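Local coordinates for protein D-glycerate 3-kinase (Cryptococcus neoformans var. grubii serotype A, PDB 6CKG) that probably transfers the terminal phosphate of ATP to the 3-hydroxyl of D-glycerate, giving 3-phosphoglycerate, at residues A25-S30 with K312-I317; A33-S38 with M44-V49; L66-L71 with L77-M82; D85-T90 with P119-C124; E180-G185 with N289-S294. All coordinates share one frame; numbering follows the deposited sequence. Where two conformers were deposited one is given.

Contact 1 (A25-S30 with K312-I317); sequences AGFVLS and KGLRFI
Leu-314 lays its CB over the middle of the Phe-27 ring, 3.8 Å from the ring centroid and 10° off the normal, a CH-pi contact made almost straight down onto the face. From there the leucine runs back toward the helix, bringing CD2 to 3.7 Å from Phe-27 CB, so that the two side chains pass in opposite directions. At the far end of the ring the neighbour changes in kind: the ring turns its edge to the backbone, CZ 3.3 Å from Lys-312 O, which lies near the ring plane. Phe-27 reaches this far because CG is anti to the backbone N (chi1 174°). The contact docks helix 19-38 on strand 313-318 of the central sheet, an alpha/beta arrangement of the P-loop kinase type. Where the strand begins, Lys-312 and Gly-313 both face Phe-330 in a classic beta bulge. Further out, Val-249 of the adjacent strand also touches Phe-27, while in the conformer given Lys-312 NZ reaches the carbonyl oxygens of Asp-246 and Ser-308.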
# COMPACT_ATOMS: atom_id res chain seq x y z
N ALA A 25 17.74 2.65 -1.42
CA ALA A 25 18.60 2.67 -0.24
C ALA A 25 19.26 4.03 -0.07
O ALA A 25 19.31 4.57 1.05
CB ALA A 25 19.67 1.58 -0.36
N GLY A 26 19.80 4.60 -1.16
CA GLY A 26 20.40 5.93 -1.05
C GLY A 26 19.42 6.95 -0.52
O GLY A 26 19.76 7.76 0.35
N PHE A 27 18.18 6.90 -1.01
CA PHE A 27 17.11 7.80 -0.57
C PHE A 27 16.73 7.57 0.90
O PHE A 27 16.57 8.52 1.67
CB PHE A 27 15.90 7.60 -1.48
CG PHE A 27 14.66 8.37 -1.06
CD1 PHE A 27 14.53 9.72 -1.36
CD2 PHE A 27 13.61 7.73 -0.41
CE1 PHE A 27 13.38 10.43 -1.00
CE2 PHE A 27 12.45 8.44 -0.04
CZ PHE A 27 12.35 9.78 -0.34
N VAL A 28 16.56 6.30 1.30
CA VAL A 28 16.29 6.01 2.71
C VAL A 28 17.41 6.52 3.61
O VAL A 28 17.17 7.12 4.66
CB VAL A 28 16.03 4.50 2.91
CG1 VAL A 28 16.03 4.16 4.37
CG2 VAL A 28 14.68 4.11 2.27
N LEU A 29 18.67 6.28 3.22
CA LEU A 29 19.79 6.71 4.05
C LEU A 29 19.84 8.23 4.18
O LEU A 29 20.11 8.77 5.26
CB LEU A 29 21.11 6.19 3.48
CG LEU A 29 21.33 4.68 3.61
CD1 LEU A 29 22.40 4.21 2.64
CD2 LEU A 29 21.73 4.37 5.03
N SER A 30 19.58 8.95 3.08
CA SER A 30 19.59 10.41 3.13
C SER A 30 18.41 10.94 3.94
O SER A 30 18.56 11.87 4.74
CB SER A 30 19.57 10.97 1.70
OG SER A 30 18.90 12.21 1.62
N LYS A 312 9.43 15.10 0.23
CA LYS A 312 10.26 13.99 0.67
C LYS A 312 9.84 12.70 -0.02
O LYS A 312 9.74 11.64 0.61
CB LYS A 312 10.20 13.82 2.19
CG LYS A 312 10.68 15.03 2.99
CD LYS A 312 10.45 14.82 4.50
CE LYS A 312 9.00 15.07 4.88
NZ LYS A 312 8.55 14.44 6.19
N GLY A 313 9.57 12.77 -1.32
CA GLY A 313 9.11 11.62 -2.08
C GLY A 313 10.03 11.32 -3.24
O GLY A 313 10.65 12.22 -3.82
N LEU A 314 10.15 10.04 -3.57
CA LEU A 314 10.92 9.56 -4.71
C LEU A 314 10.02 8.67 -5.54
O LEU A 314 9.43 7.71 -5.01
CB LEU A 314 12.16 8.79 -4.27
CG LEU A 314 12.95 8.05 -5.35
CD1 LEU A 314 13.59 9.05 -6.36
CD2 LEU A 314 14.02 7.17 -4.69
N ARG A 315 9.91 8.97 -6.82
CA ARG A 315 9.08 8.20 -7.74
C ARG A 315 9.96 7.53 -8.78
O ARG A 315 10.80 8.19 -9.40
CB ARG A 315 8.06 9.09 -8.45
CG ARG A 315 7.35 8.40 -9.63
CD ARG A 315 6.29 9.32 -10.29
NE ARG A 315 5.36 9.82 -9.28
CZ ARG A 315 5.27 11.09 -8.92
NH1 ARG A 315 6.04 12.00 -9.50
NH2 ARG A 315 4.41 11.46 -7.98
N PHE A 316 9.76 6.23 -8.98
CA PHE A 316 10.35 5.51 -10.09
C PHE A 316 9.28 5.32 -11.15
O PHE A 316 8.20 4.81 -10.85
CB PHE A 316 10.88 4.14 -9.67
CG PHE A 316 12.00 4.19 -8.66
CD1 PHE A 316 13.31 4.43 -9.06
CD2 PHE A 316 11.74 3.97 -7.32
CE1 PHE A 316 14.34 4.47 -8.12
CE2 PHE A 316 12.76 4.01 -6.38
CZ PHE A 316 14.06 4.25 -6.78
N ILE A 317 9.58 5.72 -12.38
CA ILE A 317 8.69 5.51 -13.51
C ILE A 317 9.23 4.32 -14.28
O ILE A 317 10.40 4.32 -14.69
CB ILE A 317 8.60 6.76 -14.39
CG1 ILE A 317 8.07 7.93 -13.54
CG2 ILE A 317 7.74 6.50 -15.62
CD1 ILE A 317 7.99 9.25 -14.26

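Contact 2 (A33-S38 with M44-V49); sequences ARHRSS and MCPPLV
Where helix 19-38 turns back into strand 48-53, the strand that leads to the P-loop of this kinase fold, His-35 near the end of the helix packs against Cys-45, Pro-46 and Leu-48 of the returning chain. The imidazole works as both a polar and an apolar surface. Its NE2 carries the proton and donates to Pro-46 O at 2.9 Å, with an N-H...O angle of 148°; the oxygen lies in the ring plane, whereas the donor sits well above the plane of the carbonyl. Over one face comes Leu-48, with CA 4.2 Å from the ring centroid and CD1 3.9 Å from His-35 CB. Cys-45 SG approaches the ring obliquely, 3.4 Å from His-35 CD2, in a sulfur-aromatic contact. Arg-36 also touches this sulfur, CD lying 4.0 Å from Cys-45 SG. Keeping CG anti to the backbone N (chi1 -178°) directs the histidine away from the helix into this bend. Arg-36 bends at chi2, and its NH2 forms a salt bridge with Asp-175. Pro-46 O is gripped twice, since besides the histidine it accepts a bond from a water at 2.6 Å, and that water in turn accepts from Arg-36 NE at 3.1 Å.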
# COMPACT_ATOMS: atom_id res chain seq x y z
N ALA A 33 19.15 10.46 7.61
CA ALA A 33 20.07 11.47 8.14
C ALA A 33 19.36 12.80 8.38
O ALA A 33 19.61 13.46 9.39
CB ALA A 33 21.26 11.65 7.20
N ARG A 34 18.48 13.22 7.46
CA ARG A 34 17.71 14.44 7.67
C ARG A 34 16.81 14.31 8.89
O ARG A 34 16.74 15.22 9.73
CB ARG A 34 16.87 14.75 6.42
CG ARG A 34 16.01 16.00 6.53
CD ARG A 34 14.81 15.97 5.57
NE ARG A 34 14.14 14.67 5.61
CZ ARG A 34 13.39 14.23 6.62
NH1 ARG A 34 13.20 15.01 7.68
NH2 ARG A 34 12.83 13.03 6.56
N HIS A 35 16.08 13.20 8.99
CA HIS A 35 15.24 12.88 10.14
C HIS A 35 16.01 13.01 11.45
O HIS A 35 15.54 13.64 12.40
CB HIS A 35 14.68 11.47 9.93
CG HIS A 35 13.75 10.98 11.00
ND1 HIS A 35 12.51 11.53 11.23
CD2 HIS A 35 13.85 9.92 11.84
CE1 HIS A 35 11.90 10.86 12.19
NE2 HIS A 35 12.70 9.88 12.58
N ARG A 36 17.21 12.42 11.51
CA ARG A 36 18.01 12.45 12.73
C ARG A 36 18.53 13.86 13.03
O ARG A 36 18.66 14.24 14.20
CB ARG A 36 19.18 11.46 12.62
CG ARG A 36 18.78 9.99 12.57
CD ARG A 36 18.81 9.35 13.96
NE ARG A 36 18.22 8.01 13.98
CZ ARG A 36 18.90 6.90 13.69
NH1 ARG A 36 20.18 6.98 13.35
NH2 ARG A 36 18.31 5.72 13.75
N SER A 37 18.86 14.63 11.99
CA SER A 37 19.29 16.02 12.19
C SER A 37 18.14 16.89 12.66
O SER A 37 18.33 17.79 13.48
CB SER A 37 19.88 16.59 10.90
OG SER A 37 21.10 15.97 10.58
N SER A 38 16.94 16.63 12.15
CA SER A 38 15.78 17.46 12.40
C SER A 38 15.14 17.19 13.76
O SER A 38 14.41 18.05 14.25
CB SER A 38 14.72 17.22 11.32
OG SER A 38 15.18 17.65 10.04
N MET A 44 14.19 9.83 22.48
CA MET A 44 14.97 9.23 21.40
C MET A 44 14.31 9.49 20.05
O MET A 44 13.09 9.61 19.93
CB MET A 44 15.11 7.73 21.62
CG MET A 44 15.99 7.34 22.79
SD MET A 44 17.70 7.81 22.51
CE MET A 44 18.00 7.07 20.91
N CYS A 45 15.14 9.55 19.01
CA CYS A 45 14.61 9.74 17.67
C CYS A 45 13.78 8.52 17.26
O CYS A 45 14.25 7.38 17.38
CB CYS A 45 15.73 9.98 16.66
SG CYS A 45 15.07 10.39 15.00
N PRO A 46 12.55 8.72 16.79
CA PRO A 46 11.73 7.59 16.36
C PRO A 46 12.28 6.99 15.07
O PRO A 46 13.10 7.63 14.39
CB PRO A 46 10.35 8.22 16.12
CG PRO A 46 10.44 9.61 16.64
CD PRO A 46 11.87 10.00 16.62
N PRO A 47 11.85 5.78 14.71
CA PRO A 47 12.16 5.27 13.36
C PRO A 47 11.66 6.23 12.30
O PRO A 47 10.62 6.87 12.46
CB PRO A 47 11.40 3.93 13.29
CG PRO A 47 10.96 3.63 14.68
CD PRO A 47 10.92 4.90 15.44
N LEU A 48 12.41 6.31 11.20
CA LEU A 48 11.92 6.95 9.99
C LEU A 48 10.85 6.07 9.37
O LEU A 48 11.11 4.89 9.12
CB LEU A 48 13.07 7.15 9.00
CG LEU A 48 12.72 7.70 7.62
CD1 LEU A 48 12.40 9.21 7.72
CD2 LEU A 48 13.87 7.45 6.62
N VAL A 49 9.66 6.61 9.13
CA VAL A 49 8.59 5.85 8.48
C VAL A 49 8.64 6.15 6.98
O VAL A 49 8.37 7.27 6.55
CB VAL A 49 7.20 6.19 9.05
CG1 VAL A 49 6.15 5.32 8.36
CG2 VAL A 49 7.16 5.97 10.56
O HOH W 1 15.45 6.81 13.53

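Contact 3 (L66-L71 with L77-M82); sequences LLPDYL and LRLATM
Helix 66-71 and strand 79-82 run nearly antiparallel, at 170° with axes 9.0 Å apart, bringing Pro-68 and Leu-71 over Leu-79, and a bond from Leu-77 N to Leu-71 O spans the end of the helix and the turn after it. That bond is long, 3.2 Å, but straight at the hydrogen (169°), with the donor standing above the carbonyl plane. Leu-79 is the side chain both helical residues share. Its CD1 meets Leu-71 CB at 3.7 Å, and its CD2 packs on Pro-68, 3.7 Å from CA, while also reaching Leu-71 CD1 at 3.8 Å. Leu-71 and Leu-79 cross at about a right angle, one Leu-79 methyl on Leu-71 CB and the other against Leu-71 CD1. Such packing belongs to the beta-alpha-beta crossover that follows the P-loop: strand 48-53, helix 63-75, then strand 79-83 at the edge of the sheet. Pro-68, lacking an N-H, marks a kink in the helix, and its ring lies against the strand with CG 3.9 Å from Thr-81 OG1. Leu-77 covers the end of the patch: with CG beside the backbone N, chi1 -58°, its CD1 is brought to 4.1 Å from Leu-71 CB. Beyond these, Val-176 and Ile-178 of the next strand touch Leu-79, and Ala-25 of helix 19-38 packs on Leu-71. Glu-72 OE2 accepts from Leu-79 N.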
# COMPACT_ATOMS: atom_id res chain seq x y z
N LEU A 66 13.38 -7.09 -1.02
CA LEU A 66 14.84 -7.05 -1.01
C LEU A 66 15.40 -5.92 -0.17
O LEU A 66 16.46 -6.09 0.44
CB LEU A 66 15.37 -6.89 -2.44
CG LEU A 66 15.00 -8.00 -3.42
CD1 LEU A 66 15.31 -7.56 -4.84
CD2 LEU A 66 15.73 -9.28 -3.07
N LEU A 67 14.72 -4.78 -0.12
CA LEU A 67 15.28 -3.60 0.52
C LEU A 67 15.61 -3.79 1.99
O LEU A 67 16.68 -3.31 2.41
CB LEU A 67 14.33 -2.41 0.33
CG LEU A 67 14.72 -1.07 0.97
CD1 LEU A 67 16.02 -0.54 0.37
CD2 LEU A 67 13.60 -0.06 0.80
N PRO A 68 14.77 -4.41 2.83
CA PRO A 68 15.16 -4.59 4.25
C PRO A 68 16.48 -5.33 4.43
O PRO A 68 17.34 -4.85 5.19
CB PRO A 68 13.99 -5.38 4.84
CG PRO A 68 12.82 -5.04 3.97
CD PRO A 68 13.39 -4.89 2.59
N ASP A 69 16.66 -6.48 3.79
CA ASP A 69 17.90 -7.24 4.00
C ASP A 69 19.11 -6.50 3.44
O ASP A 69 20.23 -6.67 3.92
CB ASP A 69 17.80 -8.62 3.37
CG ASP A 69 16.80 -9.51 4.08
OD1 ASP A 69 16.62 -9.36 5.30
OD2 ASP A 69 16.20 -10.37 3.40
N TYR A 70 18.89 -5.67 2.42
CA TYR A 70 19.97 -4.86 1.86
C TYR A 70 20.42 -3.80 2.86
O TYR A 70 21.63 -3.62 3.09
CB TYR A 70 19.49 -4.24 0.55
CG TYR A 70 20.55 -3.57 -0.28
CD1 TYR A 70 20.83 -2.22 -0.12
CD2 TYR A 70 21.24 -4.28 -1.25
CE1 TYR A 70 21.79 -1.60 -0.89
CE2 TYR A 70 22.22 -3.66 -2.02
CZ TYR A 70 22.49 -2.33 -1.83
OH TYR A 70 23.45 -1.71 -2.59
N LEU A 71 19.46 -3.08 3.46
CA LEU A 71 19.81 -2.04 4.42
C LEU A 71 20.43 -2.62 5.69
O LEU A 71 21.37 -2.04 6.25
CB LEU A 71 18.56 -1.21 4.76
CG LEU A 71 18.08 -0.32 3.60
CD1 LEU A 71 16.75 0.39 3.91
CD2 LEU A 71 19.16 0.68 3.23
N LEU A 77 21.49 -1.12 9.36
CA LEU A 77 20.23 -0.62 9.90
C LEU A 77 19.38 -1.76 10.47
O LEU A 77 19.52 -2.93 10.10
CB LEU A 77 19.43 0.11 8.82
CG LEU A 77 20.15 1.31 8.18
CD1 LEU A 77 19.19 2.00 7.24
CD2 LEU A 77 20.71 2.27 9.25
N ARG A 78 18.49 -1.39 11.39
CA ARG A 78 17.48 -2.30 11.90
C ARG A 78 16.13 -1.85 11.34
O ARG A 78 15.75 -0.68 11.48
CB ARG A 78 17.47 -2.32 13.43
CG ARG A 78 18.77 -2.81 14.05
CD ARG A 78 18.77 -2.66 15.57
NE ARG A 78 17.76 -3.50 16.22
CZ ARG A 78 17.90 -4.80 16.46
NH1 ARG A 78 19.01 -5.42 16.09
NH2 ARG A 78 16.93 -5.49 17.05
N LEU A 79 15.44 -2.77 10.68
CA LEU A 79 14.22 -2.47 9.95
C LEU A 79 13.04 -3.25 10.52
O LEU A 79 13.20 -4.34 11.07
CB LEU A 79 14.36 -2.79 8.46
CG LEU A 79 14.87 -1.60 7.65
CD1 LEU A 79 16.37 -1.60 7.71
CD2 LEU A 79 14.38 -1.56 6.21
N ALA A 80 11.87 -2.66 10.38
CA ALA A 80 10.60 -3.34 10.60
C ALA A 80 9.74 -3.02 9.40
O ALA A 80 9.83 -1.91 8.86
CB ALA A 80 9.90 -2.91 11.89
N THR A 81 8.92 -3.97 8.96
CA THR A 81 8.06 -3.76 7.80
C THR A 81 6.59 -3.98 8.17
O THR A 81 6.26 -4.98 8.83
CB THR A 81 8.43 -4.70 6.66
OG1 THR A 81 9.76 -4.40 6.22
CG2 THR A 81 7.46 -4.50 5.47
N MET A 82 5.74 -3.05 7.75
CA MET A 82 4.28 -3.20 7.78
C MET A 82 3.77 -3.27 6.35
O MET A 82 4.02 -2.36 5.55
CB MET A 82 3.61 -2.03 8.51
CG MET A 82 3.62 -2.16 10.01
SD MET A 82 3.01 -0.70 10.86
CE MET A 82 1.35 -0.54 10.14

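Contact 4 (D85-T90 with P119-C124); sequences DDFYLT and PLLEQC. With EDO (1,2-ethanediol), chain C.
The Phe-87 ring takes the Leu-121 methyl CD2 over one face and the Cys-124 sulfur at its edge. CD2 stands off-centre toward the rim, 3.3 Å from Phe-87 CG and 25° off the normal through the ring centroid, a close CH-pi contact. Leu-121 CG follows it in, 3.5 Å from Phe-87 CB, so the leucine covers the root of the side chain as well as the ring. Cys-124 SG lies practically in the ring plane, 3.7 Å from Phe-87 CE2, which makes this an edge-on sulfur-aromatic contact. Leu-120 adds its CG at 4.0 Å from Phe-87 CD2. The phenylalanine is swung to this helix with CG anti to its carbonyl carbon (chi1 -70°), and Met-82 and Pro-150 pack around it. Just before it, Asp-86 OD2 accepts from the O2 hydroxyl of an ethanediol at 2.7 Å, a molecule probably from the crystallisation liquor and also bonded to Ser-83 N and Pro-150 O; Asp-86 OD1 accepts from Tyr-152 N. The loop after strand 79-83 is thus pinned to helix 118-129 by one aromatic side chain, and its Asp-Asp-Phe-Tyr run resembles the aspartate-bearing loop at the same place in P-loop kinases of the uridine kinase type.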
# COMPACT_ATOMS: atom_id res chain seq x y z
N ASP A 85 -1.71 -5.38 3.43
CA ASP A 85 -2.56 -6.57 3.34
C ASP A 85 -2.55 -7.39 4.62
O ASP A 85 -3.50 -8.13 4.88
CB ASP A 85 -2.10 -7.47 2.19
CG ASP A 85 -2.28 -6.83 0.84
OD1 ASP A 85 -2.55 -5.61 0.75
OD2 ASP A 85 -2.13 -7.58 -0.15
N ASP A 86 -1.50 -7.30 5.43
CA ASP A 86 -1.50 -8.03 6.69
C ASP A 86 -2.46 -7.42 7.71
O ASP A 86 -2.68 -8.02 8.77
CB ASP A 86 -0.09 -8.09 7.29
CG ASP A 86 0.79 -9.06 6.56
OD1 ASP A 86 0.36 -10.22 6.38
OD2 ASP A 86 1.90 -8.65 6.14
N PHE A 87 -3.03 -6.27 7.39
CA PHE A 87 -3.93 -5.54 8.26
C PHE A 87 -5.38 -5.52 7.74
O PHE A 87 -6.19 -4.71 8.20
CB PHE A 87 -3.41 -4.11 8.46
CG PHE A 87 -2.15 -4.04 9.29
CD1 PHE A 87 -0.90 -4.24 8.72
CD2 PHE A 87 -2.23 -3.78 10.65
CE1 PHE A 87 0.25 -4.18 9.50
CE2 PHE A 87 -1.07 -3.72 11.43
CZ PHE A 87 0.15 -3.92 10.85
N TYR A 88 -5.73 -6.42 6.82
CA TYR A 88 -7.14 -6.61 6.50
C TYR A 88 -7.95 -6.93 7.75
O TYR A 88 -7.43 -7.50 8.72
CB TYR A 88 -7.31 -7.75 5.49
CG TYR A 88 -7.03 -7.44 4.04
CD1 TYR A 88 -7.59 -6.33 3.40
CD2 TYR A 88 -6.24 -8.30 3.28
CE1 TYR A 88 -7.34 -6.08 2.07
CE2 TYR A 88 -5.99 -8.06 1.96
CZ TYR A 88 -6.53 -6.96 1.36
OH TYR A 88 -6.25 -6.76 0.02
N LEU A 89 -9.24 -6.58 7.72
CA LEU A 89 -10.18 -7.01 8.74
C LEU A 89 -10.10 -8.52 8.94
O LEU A 89 -9.78 -9.27 8.02
CB LEU A 89 -11.63 -6.64 8.35
CG LEU A 89 -11.93 -5.16 8.22
CD1 LEU A 89 -13.32 -4.98 7.54
CD2 LEU A 89 -11.88 -4.51 9.61
N THR A 90 -10.40 -8.96 10.16
CA THR A 90 -10.61 -10.38 10.37
C THR A 90 -11.77 -10.83 9.47
O THR A 90 -12.57 -10.01 9.03
CB THR A 90 -10.95 -10.69 11.83
OG1 THR A 90 -12.21 -10.11 12.16
CG2 THR A 90 -9.88 -10.14 12.77
N PRO A 119 -8.05 0.59 13.45
CA PRO A 119 -7.50 0.61 14.82
C PRO A 119 -6.20 -0.16 14.96
O PRO A 119 -5.27 0.32 15.63
CB PRO A 119 -8.62 -0.01 15.67
CG PRO A 119 -9.88 0.39 14.92
CD PRO A 119 -9.50 0.29 13.47
N LEU A 120 -6.09 -1.34 14.32
CA LEU A 120 -4.88 -2.14 14.44
C LEU A 120 -3.71 -1.50 13.70
O LEU A 120 -2.58 -1.49 14.21
CB LEU A 120 -5.13 -3.56 13.92
CG LEU A 120 -4.00 -4.58 14.11
CD1 LEU A 120 -3.65 -4.73 15.59
CD2 LEU A 120 -4.36 -5.94 13.52
N LEU A 121 -3.96 -1.00 12.49
CA LEU A 121 -2.94 -0.24 11.76
C LEU A 121 -2.41 0.92 12.59
O LEU A 121 -1.20 1.10 12.71
CB LEU A 121 -3.54 0.28 10.45
CG LEU A 121 -3.51 -0.72 9.31
CD1 LEU A 121 -4.54 -0.35 8.23
CD2 LEU A 121 -2.10 -0.76 8.74
N GLU A 122 -3.31 1.72 13.16
CA GLU A 122 -2.88 2.86 13.96
C GLU A 122 -2.14 2.41 15.21
O GLU A 122 -1.10 2.98 15.55
CB GLU A 122 -4.07 3.74 14.32
CG GLU A 122 -4.71 4.40 13.13
CD GLU A 122 -5.80 5.37 13.52
OE1 GLU A 122 -5.71 5.97 14.61
OE2 GLU A 122 -6.76 5.52 12.72
N GLN A 123 -2.65 1.38 15.89
CA GLN A 123 -1.97 0.87 17.08
C GLN A 123 -0.56 0.39 16.74
O GLN A 123 0.40 0.68 17.46
CB GLN A 123 -2.79 -0.26 17.74
CG GLN A 123 -2.13 -0.87 18.98
CD GLN A 123 -2.90 -2.07 19.58
OE1 GLN A 123 -3.46 -2.89 18.85
NE2 GLN A 123 -2.92 -2.15 20.91
N CYS A 124 -0.41 -0.36 15.64
CA CYS A 124 0.90 -0.92 15.33
C CYS A 124 1.88 0.16 14.89
O CYS A 124 3.04 0.14 15.29
CB CYS A 124 0.77 -2.00 14.25
SG CYS A 124 0.04 -3.53 14.96
C1 EDO C . 3.92 -8.34 9.38
O1 EDO C . 3.15 -9.42 8.80
C2 EDO C . 3.21 -7.02 9.10
O2 EDO C . 3.15 -6.82 7.68

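Contact 5 (E180-G185 with N289-S294); sequences EGWMNG and NRYMPS. With EDO (1,2-ethanediol), chain D.
Trp-182 leaves the type I turn from Gly-181 to Asn-184, in the loop after strand 176-180 of the P-loop kinase fold, and reaches across to Tyr-291 and Ser-294 of helix 281-298. From CB its CG stands between the backbone N and the carbonyl carbon (chi1 74°), which directs the indole at the helix. At the ring fusion CE2 meets Tyr-291 CD2 at 3.4 Å, and beside it NE1 lies 3.7 Å from Tyr-291 CE2. Along the outer ring CZ2 is also 3.4 Å from Tyr-291 CD2. Together these make a T-shaped stack: the tyrosine edge stands on the indole face, planes at 78° and six-membered-ring centroids 4.6 Å apart. The opposite face is covered by Met-183 CB, so the indole is sandwiched. Tyr-295 of the same helix also meets it, while Trp-182 O accepts from Gln-53 NE2. At the tip, CH2 runs edge-on into Ser-294, 3.5 Å from its CB.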
# COMPACT_ATOMS: atom_id res chain seq x y z
N GLU A 180 4.19 -0.41 3.46
CA GLU A 180 3.92 -0.53 2.04
C GLU A 180 2.50 -1.02 1.78
O GLU A 180 1.87 -1.66 2.63
CB GLU A 180 4.90 -1.49 1.38
CG GLU A 180 4.92 -2.85 2.02
CD GLU A 180 4.64 -3.94 1.02
OE1 GLU A 180 4.00 -3.65 -0.01
OE2 GLU A 180 5.06 -5.09 1.27
N GLY A 181 2.00 -0.73 0.59
CA GLY A 181 0.65 -1.13 0.24
C GLY A 181 0.22 -0.65 -1.12
O GLY A 181 0.66 0.41 -1.57
N TRP A 182 -0.65 -1.42 -1.78
CA TRP A 182 -1.07 -1.07 -3.14
C TRP A 182 -1.77 0.29 -3.19
O TRP A 182 -1.76 0.96 -4.22
CB TRP A 182 -1.97 -2.17 -3.70
CG TRP A 182 -3.36 -2.17 -3.11
CD1 TRP A 182 -3.76 -2.81 -1.97
CD2 TRP A 182 -4.52 -1.50 -3.62
NE1 TRP A 182 -5.10 -2.58 -1.74
CE2 TRP A 182 -5.59 -1.77 -2.74
CE3 TRP A 182 -4.76 -0.69 -4.75
CZ2 TRP A 182 -6.88 -1.28 -2.94
CZ3 TRP A 182 -6.04 -0.20 -4.95
CH2 TRP A 182 -7.09 -0.49 -4.05
N MET A 183 -2.39 0.71 -2.09
CA MET A 183 -3.10 1.97 -2.03
C MET A 183 -2.53 2.90 -0.96
O MET A 183 -3.22 3.84 -0.55
CB MET A 183 -4.61 1.74 -1.79
CG MET A 183 -4.92 0.88 -0.55
SD MET A 183 -6.66 0.87 0.02
CE MET A 183 -6.67 2.35 1.03
N ASN A 184 -1.31 2.66 -0.48
CA ASN A 184 -0.78 3.51 0.57
C ASN A 184 -0.67 4.95 0.06
O ASN A 184 -0.19 5.19 -1.05
CB ASN A 184 0.58 2.98 1.07
CG ASN A 184 0.43 1.96 2.18
OD1 ASN A 184 -0.62 1.32 2.29
ND2 ASN A 184 1.46 1.81 3.01
N GLY A 185 -1.14 5.89 0.86
CA GLY A 185 -1.09 7.28 0.46
C GLY A 185 -2.22 7.74 -0.46
O GLY A 185 -2.36 8.95 -0.69
N ASN A 289 -10.16 -5.55 -11.87
CA ASN A 289 -11.21 -4.56 -12.07
C ASN A 289 -11.78 -4.04 -10.75
O ASN A 289 -12.38 -2.97 -10.74
CB ASN A 289 -12.34 -5.13 -12.94
CG ASN A 289 -11.96 -5.21 -14.40
OD1 ASN A 289 -11.04 -4.54 -14.85
ND2 ASN A 289 -12.68 -6.04 -15.15
N ARG A 290 -11.62 -4.79 -9.66
CA ARG A 290 -12.02 -4.28 -8.35
C ARG A 290 -11.03 -3.26 -7.79
O ARG A 290 -11.43 -2.38 -7.02
CB ARG A 290 -12.21 -5.43 -7.35
CG ARG A 290 -13.52 -6.24 -7.52
CD ARG A 290 -13.73 -7.37 -6.46
NE ARG A 290 -14.06 -6.86 -5.11
CZ ARG A 290 -13.22 -6.88 -4.07
NH1 ARG A 290 -13.59 -6.39 -2.90
NH2 ARG A 290 -12.01 -7.39 -4.20
N TYR A 291 -9.74 -3.36 -8.14
CA TYR A 291 -8.73 -2.42 -7.66
C TYR A 291 -8.58 -1.19 -8.55
O TYR A 291 -8.30 -0.10 -8.04
CB TYR A 291 -7.36 -3.11 -7.55
CG TYR A 291 -7.31 -4.14 -6.45
CD1 TYR A 291 -7.81 -5.43 -6.65
CD2 TYR A 291 -6.77 -3.83 -5.21
CE1 TYR A 291 -7.77 -6.38 -5.64
CE2 TYR A 291 -6.73 -4.76 -4.19
CZ TYR A 291 -7.23 -6.03 -4.41
OH TYR A 291 -7.18 -6.95 -3.40
N MET A 292 -8.72 -1.35 -9.87
CA MET A 292 -8.48 -0.25 -10.80
C MET A 292 -9.27 1.03 -10.52
O MET A 292 -8.71 2.11 -10.74
CB MET A 292 -8.76 -0.73 -12.24
CG MET A 292 -7.53 -1.16 -13.00
SD MET A 292 -6.30 0.14 -13.18
CE MET A 292 -4.92 -0.68 -12.40
N PRO A 293 -10.53 0.99 -10.07
CA PRO A 293 -11.20 2.27 -9.76
C PRO A 293 -10.48 3.07 -8.70
O PRO A 293 -10.49 4.31 -8.74
CB PRO A 293 -12.60 1.85 -9.29
CG PRO A 293 -12.76 0.45 -9.69
CD PRO A 293 -11.42 -0.16 -9.83
N SER A 294 -9.82 2.39 -7.75
CA SER A 294 -9.08 3.11 -6.72
C SER A 294 -7.85 3.80 -7.30
O SER A 294 -7.52 4.92 -6.90
CB SER A 294 -8.68 2.17 -5.59
OG SER A 294 -9.80 1.90 -4.74
C1 EDO D . 5.61 -2.42 -4.79
O1 EDO D . 4.74 -2.69 -5.90
C2 EDO D . 5.02 -3.00 -3.50
O2 EDO D . 4.25 -2.01 -2.81

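In the fold
From the N terminus, helix 19-38 opens contact 1, which closes only at strand 313-318, almost the whole chain later; the other four nest inside this loop and follow one another in series without crossing. Contact 2 closes the short turn into strand 48-53, and contact 3 the turn from helix 63-75 into strand 79-83. Contact 4 spans the excursion through helix 91-100 to helix 118-129, and contact 5 the longer one from the end of strand 176-180 to helix 281-298. Contacts 1, 2 and 3 lie on the central sheet. Met-82 bridges onward, packing on Phe-87 and Leu-121 of contact 4, while its backbone O probably bonds Glu-180 N of contact 5.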